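Local structure of beta subunit of photoactivated adenylyl cyclase (Beggiatoa sp. PS, 5M2A) at residues R281-A284 against L285-L289; S209-K212 against E213-D216. The protein acts as a light-regulated adenylyl cyclase, sensing blue light through a flavin-binding BLUF domain and probably converting ATP to cyclic AMP in its cyclase domain. All coordinates share one frame; numbering follows the deposited sequence.

Contact 1: residues R281-A284 against L285-L289; sequences RLEA and LTRQL
The carboxylate of Glu283 meets the guanidinium of Arg287 at its edge, OE2 lying near the guanidinium plane beside NH1, while the two flat groups stand 85° apart. This i to i+4 salt bridge spans the end of helix 274-285, where the chain tightens into the 3-10 turn 286-288. The modelled separation of Glu283 OE2 and Arg287 NH1, 2.4 Å, is very short, and Glu283 was deposited in two conformers, so the exact value is doubtful. Arg287 bends at chi2 (66°), which turns its chain back toward the helix; NH2 makes a salt bridge with Asp160, a ligand of the magnesium ion. Glu283 O receives Thr286 OG1 at 2.8 Å and, weakly, Arg287 NH1 at 3.1 Å. Replacing Thr286 with a valine would probably cost Glu283 O its hydroxyl partner, leaving it the weak bond from Arg287 NH1 and a weak one from the backbone N of residue 286. The backbone closes with Leu285 N to Arg281 O (3.0 Å) and, at the change to 3-10 spacing, Arg287 N to Ala284 O (3.3 Å). On another side of the helix, Leu282 and Leu285 lie side by side against Val326 of strand 324-329, their CD2 methyls 3.8 Å apart.

Contact 2: residues S209-K212 against E213-D216; sequences SFTK and EQGD
Thr211 N donates to Gln214 OE1 at 2.9 Å, a nearly straight bond (168° at the hydrogen) whose donor is tilted 32° from the plane of the side-chain carbonyl. It lies within a strand-to-helix connection of the cyclase domain: strand 205-211 passes through a type I beta turn, Thr211 to Gln214, into helix 215-235, with Gln214 at the N-cap. The turn is evidenced by Gln214 N bonding back to Thr211 O at 3.0 Å and by the backbone angles of Lys212 and Glu213. Thus main chain and side chain of Gln214 both return to Thr211, one as donor and the other as acceptor. With CG anti to its own carbonyl carbon (chi1 -74°) and an extended chain beyond, Gln214 runs at a slant across Thr211, its CG 3.4 Å from Thr211 OG1, and sets its amide oxygen at the backbone of the strand. Gln214 OE1 also lies at the edge of the Phe210 ring, near its plane, 3.7 Å from Phe210 CD2. The Phe210 side chain touches Ile155 and Phe157 of strand 150-161 and Ala218 and Thr221 of helix 215-235. Thr211 OG1 adds an ST turn, though a weak one, accepting Glu213 N at 3.3 Å. Glu213, bent at chi2, crosses the aliphatic part of Lys212 obliquely rather than pairing with its ammonium, which makes a salt bridge with Glu153; Lys212 NZ stays 4.7 Å from Glu213 OE2, whereas Lys212 CG comes within 3.4 Å of that same oxygen.

Overall arrangement
Contact 2 precedes contact 1 along the chain, and both belong to the adenylyl cyclase catalytic domain; their centres lie 21 Å apart and their nearest atoms about 12 Å, so they do not touch. The domain's mixed sheet relates them. Strand 205-211, which leads into contact 2, pairs antiparallel with strand 150-161, and contact 1 reaches Asp160 near the far end of that same strand while also packing on strands 293-296 and 324-329. Contact 2 thus marks where a strand turns into helix 215-235, and contact 1 where helix 274-285 ends beside the magnesium site. The second chain of the assembly touches neither, and the flavin pocket belongs to residues of the N-terminal BLUF region.

Contact 1: residues R281-A284 against L285-L289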
ATOM      1  N   ARG A 281      -7.889  -1.100 -19.864  1.00 21.12           N
ATOM      2  CA  ARG A 281      -8.284  -0.614 -21.182  1.00 22.61           C
ATOM      3  C   ARG A 281      -9.795  -0.706 -21.389  1.00 24.92           C
ATOM      4  O   ARG A 281     -10.389   0.149 -22.066  1.00 25.15           O
ATOM      5  CB  ARG A 281      -7.529  -1.392 -22.261  1.00 30.40           C
ATOM      6  CG  ARG A 281      -6.061  -1.003 -22.348  1.00 44.29           C
ATOM      7  CD  ARG A 281      -5.904   0.304 -23.102  1.00 60.88           C
ATOM      8  NE  ARG A 281      -5.588   0.061 -24.510  1.00 72.95           N
ATOM      9  CZ  ARG A 281      -6.065   0.777 -25.524  1.00 74.31           C
ATOM     10  NH1 ARG A 281      -5.712   0.479 -26.766  1.00 75.27           N
ATOM     11  NH2 ARG A 281      -6.906   1.778 -25.295  1.00 75.20           N
ATOM     12  N   LEU A 282     -10.429  -1.750 -20.854  1.00 20.29           N
ATOM     13  CA  LEU A 282     -11.883  -1.854 -20.961  1.00 19.38           C
ATOM     14  C   LEU A 282     -12.563  -0.822 -20.081  1.00 20.45           C
ATOM     15  O   LEU A 282     -13.628  -0.304 -20.425  1.00 22.53           O
ATOM     16  CB  LEU A 282     -12.351  -3.260 -20.604  1.00 22.11           C
ATOM     17  CG  LEU A 282     -11.991  -4.316 -21.651  1.00 26.31           C
ATOM     18  CD1 LEU A 282     -12.664  -5.636 -21.332  1.00 31.84           C
ATOM     19  CD2 LEU A 282     -12.356  -3.856 -23.055  1.00 33.30           C
ATOM     20  N   GLU A 283     -11.970  -0.531 -18.929  1.00 20.86           N
ATOM     21  CA  GLU A 283     -12.471   0.558 -18.106  0.50 19.33           C
ATOM     22  C   GLU A 283     -12.494   1.866 -18.898  1.00 22.05           C
ATOM     23  O   GLU A 283     -13.472   2.617 -18.843  1.00 24.93           O
ATOM     24  CB  GLU A 283     -11.610   0.676 -16.847  0.50 21.22           C
ATOM     25  CG  GLU A 283     -12.249   1.477 -15.745  0.50 22.00           C
ATOM     26  CD  GLU A 283     -12.398   2.910 -16.137  0.50 27.26           C
ATOM     27  OE1 GLU A 283     -11.386   3.518 -16.550  0.50 26.77           O
ATOM     28  OE2 GLU A 283     -13.536   3.414 -16.100  0.50 34.59           O
ATOM     29  N   ALA A 284     -11.423   2.146 -19.642  1.00 19.90           N
ATOM     30  CA  ALA A 284     -11.380   3.374 -20.430  1.00 26.09           C
ATOM     31  C   ALA A 284     -12.369   3.321 -21.587  1.00 30.27           C
ATOM     32  O   ALA A 284     -12.924   4.352 -21.997  1.00 26.16           O
ATOM     33  CB  ALA A 284      -9.963   3.612 -20.948  1.00 25.79           C
ATOM     34  N   LEU A 285     -12.602   2.123 -22.127  1.00 22.40           N
ATOM     35  CA  LEU A 285     -13.465   1.991 -23.294  1.00 24.27           C
ATOM     36  C   LEU A 285     -14.928   2.291 -22.986  1.00 19.59           C
ATOM     37  O   LEU A 285     -15.664   2.681 -23.900  1.00 26.86           O
ATOM     38  CB  LEU A 285     -13.332   0.579 -23.869  1.00 24.72           C
ATOM     39  CG  LEU A 285     -14.179   0.184 -25.078  1.00 31.68           C
ATOM     40  CD1 LEU A 285     -13.743   0.949 -26.317  1.00 30.02           C
ATOM     41  CD2 LEU A 285     -14.065  -1.311 -25.288  1.00 29.32           C
ATOM     42  N   THR A 286     -15.370   2.116 -21.731  1.00 21.36           N
ATOM     43  CA  THR A 286     -16.760   2.429 -21.393  1.00 22.56           C
ATOM     44  C   THR A 286     -17.132   3.867 -21.737  1.00 26.74           C
ATOM     45  O   THR A 286     -18.316   4.149 -21.937  1.00 28.51           O
ATOM     46  CB  THR A 286     -17.049   2.188 -19.911  1.00 28.43           C
ATOM     47  OG1 THR A 286     -16.243   3.061 -19.100  1.00 28.16           O
ATOM     48  CG2 THR A 286     -16.793   0.726 -19.538  1.00 20.75           C
ATOM     49  N   ARG A 287     -16.151   4.772 -21.817  1.00 23.85           N
ATOM     50  CA  ARG A 287     -16.433   6.151 -22.228  1.00 25.66           C
ATOM     51  C   ARG A 287     -17.053   6.220 -23.617  1.00 33.47           C
ATOM     52  O   ARG A 287     -17.785   7.171 -23.924  1.00 31.13           O
ATOM     53  CB  ARG A 287     -15.152   6.983 -22.213  1.00 32.00           C
ATOM     54  CG  ARG A 287     -14.845   7.645 -20.893  1.00 36.55           C
ATOM     55  CD  ARG A 287     -14.535   6.632 -19.820  1.00 34.95           C
ATOM     56  NE  ARG A 287     -14.168   7.297 -18.579  1.00 41.17           N
ATOM     57  CZ  ARG A 287     -13.868   6.662 -17.456  1.00 41.75           C
ATOM     58  NH1 ARG A 287     -13.892   5.335 -17.417  1.00 42.65           N
ATOM     59  NH2 ARG A 287     -13.547   7.352 -16.372  1.00 34.23           N
ATOM     60  N   GLN A 288     -16.748   5.248 -24.474  1.00 32.03           N
ATOM     61  CA  GLN A 288     -17.239   5.214 -25.843  1.00 37.45           C
ATOM     62  C   GLN A 288     -18.415   4.267 -26.019  1.00 38.43           C
ATOM     63  O   GLN A 288     -18.889   4.090 -27.145  1.00 38.78           O
ATOM     64  CB  GLN A 288     -16.113   4.800 -26.798  1.00 42.67           C
ATOM     65  CG  GLN A 288     -14.755   5.380 -26.460  1.00 54.56           C
ATOM     66  CD  GLN A 288     -13.643   4.746 -27.276  1.00 70.13           C
ATOM     67  OE1 GLN A 288     -13.865   4.283 -28.399  1.00 74.78           O
ATOM     68  NE2 GLN A 288     -12.440   4.715 -26.711  1.00 72.71           N
ATOM     69  N   LEU A 289     -18.898   3.660 -24.938  1.00 29.76           N
ATOM     70  CA  LEU A 289     -19.934   2.650 -24.991  1.00 26.18           C
ATOM     71  C   LEU A 289     -21.203   3.129 -24.296  1.00 28.24           C
ATOM     72  O   LEU A 289     -21.146   3.934 -23.359  1.00 27.47           O
ATOM     73  CB  LEU A 289     -19.466   1.351 -24.322  1.00 24.30           C
ATOM     74  CG  LEU A 289     -18.205   0.718 -24.895  1.00 27.62           C
ATOM     75  CD1 LEU A 289     -17.777  -0.450 -24.025  1.00 30.50           C
ATOM     76  CD2 LEU A 289     -18.457   0.268 -26.321  1.00 28.83           C
TER

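Contact 2: residues S209-K212 against E213-D216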
ATOM      1  N   SER A 209      -9.252  -7.558  -7.274  1.00 14.01           N
ATOM      2  CA  SER A 209      -9.345  -8.836  -7.955  1.00 19.03           C
ATOM      3  C   SER A 209     -10.408  -9.701  -7.295  1.00 21.74           C
ATOM      4  O   SER A 209     -10.777  -9.507  -6.131  1.00 18.66           O
ATOM      5  CB  SER A 209      -8.006  -9.583  -7.953  1.00 18.61           C
ATOM      6  OG  SER A 209      -7.615  -9.881  -6.634  1.00 20.83           O
ATOM      7  N   PHE A 210     -10.897 -10.655  -8.082  1.00 16.75           N
ATOM      8  CA  PHE A 210     -11.822 -11.689  -7.651  1.00 15.88           C
ATOM      9  C   PHE A 210     -11.276 -13.030  -8.129  1.00 18.50           C
ATOM     10  O   PHE A 210     -10.453 -13.090  -9.046  1.00 18.84           O
ATOM     11  CB  PHE A 210     -13.226 -11.451  -8.235  1.00 17.26           C
ATOM     12  CG  PHE A 210     -13.914 -10.200  -7.724  1.00 14.59           C
ATOM     13  CD1 PHE A 210     -13.664  -8.965  -8.297  1.00 18.54           C
ATOM     14  CD2 PHE A 210     -14.856 -10.292  -6.712  1.00 13.65           C
ATOM     15  CE1 PHE A 210     -14.321  -7.828  -7.826  1.00 18.88           C
ATOM     16  CE2 PHE A 210     -15.533  -9.170  -6.253  1.00 17.55           C
ATOM     17  CZ  PHE A 210     -15.272  -7.940  -6.810  1.00 16.93           C
ATOM     18  N   THR A 211     -11.736 -14.113  -7.513  1.00 16.70           N
ATOM     19  CA  THR A 211     -11.322 -15.421  -7.995  1.00 20.33           C
ATOM     20  C   THR A 211     -12.156 -15.845  -9.197  1.00 20.81           C
ATOM     21  O   THR A 211     -13.175 -15.243  -9.524  1.00 20.94           O
ATOM     22  CB  THR A 211     -11.456 -16.471  -6.899  1.00 23.63           C
ATOM     23  OG1 THR A 211     -12.846 -16.669  -6.635  1.00 22.21           O
ATOM     24  CG2 THR A 211     -10.767 -16.009  -5.642  1.00 25.76           C
ATOM     25  N   LYS A 212     -11.751 -16.953  -9.830  1.00 24.04           N
ATOM     26  CA  LYS A 212     -12.538 -17.416 -10.965  1.00 20.83           C
ATOM     27  C   LYS A 212     -13.904 -17.930 -10.535  1.00 19.50           C
ATOM     28  O   LYS A 212     -14.809 -18.020 -11.368  1.00 26.98           O
ATOM     29  CB  LYS A 212     -11.780 -18.496 -11.745  1.00 26.96           C
ATOM     30  CG  LYS A 212     -11.673 -19.840 -11.064  1.00 29.79           C
ATOM     31  CD  LYS A 212     -10.970 -20.830 -12.004  1.00 31.43           C
ATOM     32  CE  LYS A 212     -10.800 -22.195 -11.354  1.00 42.79           C
ATOM     33  NZ  LYS A 212     -10.129 -23.161 -12.275  1.00 47.37           N
ATOM     34  N   GLU A 213     -14.082 -18.242  -9.258  1.00 20.96           N
ATOM     35  CA  GLU A 213     -15.383 -18.647  -8.748  1.00 22.11           C
ATOM     36  C   GLU A 213     -16.286 -17.458  -8.433  1.00 23.29           C
ATOM     37  O   GLU A 213     -17.424 -17.667  -8.006  1.00 23.88           O
ATOM     38  CB  GLU A 213     -15.215 -19.508  -7.493  1.00 32.26           C
ATOM     39  CG  GLU A 213     -14.664 -20.910  -7.759  1.00 38.48           C
ATOM     40  CD  GLU A 213     -13.162 -20.914  -7.991  1.00 47.06           C
ATOM     41  OE1 GLU A 213     -12.504 -19.914  -7.628  1.00 45.32           O
ATOM     42  OE2 GLU A 213     -12.639 -21.919  -8.537  1.00 47.42           O
ATOM     43  N   GLN A 214     -15.814 -16.231  -8.648  1.00 20.34           N
ATOM     44  CA  GLN A 214     -16.512 -15.013  -8.240  1.00 21.97           C
ATOM     45  C   GLN A 214     -16.933 -14.154  -9.432  1.00 21.84           C
ATOM     46  O   GLN A 214     -17.080 -12.935  -9.303  1.00 21.85           O
ATOM     47  CB  GLN A 214     -15.639 -14.208  -7.275  1.00 18.31           C
ATOM     48  CG  GLN A 214     -15.577 -14.827  -5.881  1.00 18.91           C
ATOM     49  CD  GLN A 214     -14.562 -14.168  -4.965  1.00 21.14           C
ATOM     50  OE1 GLN A 214     -13.614 -13.534  -5.414  1.00 21.51           O
ATOM     51  NE2 GLN A 214     -14.754 -14.339  -3.661  1.00 27.78           N
ATOM     52  N   GLY A 215     -17.175 -14.777 -10.588  1.00 20.81           N
ATOM     53  CA  GLY A 215     -17.580 -14.003 -11.758  1.00 20.00           C
ATOM     54  C   GLY A 215     -18.872 -13.241 -11.532  1.00 20.56           C
ATOM     55  O   GLY A 215     -18.970 -12.047 -11.830  1.00 20.12           O
ATOM     56  N   ASP A 216     -19.883 -13.917 -10.988  1.00 20.20           N
ATOM     57  CA  ASP A 216     -21.142 -13.225 -10.743  1.00 18.35           C
ATOM     58  C   ASP A 216     -20.975 -12.167  -9.662  1.00 18.80           C
ATOM     59  O   ASP A 216     -21.536 -11.075  -9.770  1.00 19.01           O
ATOM     60  CB  ASP A 216     -22.237 -14.229 -10.381  1.00 21.24           C
ATOM     61  CG  ASP A 216     -22.491 -15.239 -11.492  1.00 29.26           C
ATOM     62  OD1 ASP A 216     -22.880 -14.816 -12.602  1.00 22.78           O
ATOM     63  OD2 ASP A 216     -22.298 -16.452 -11.264  1.00 29.24           O
TER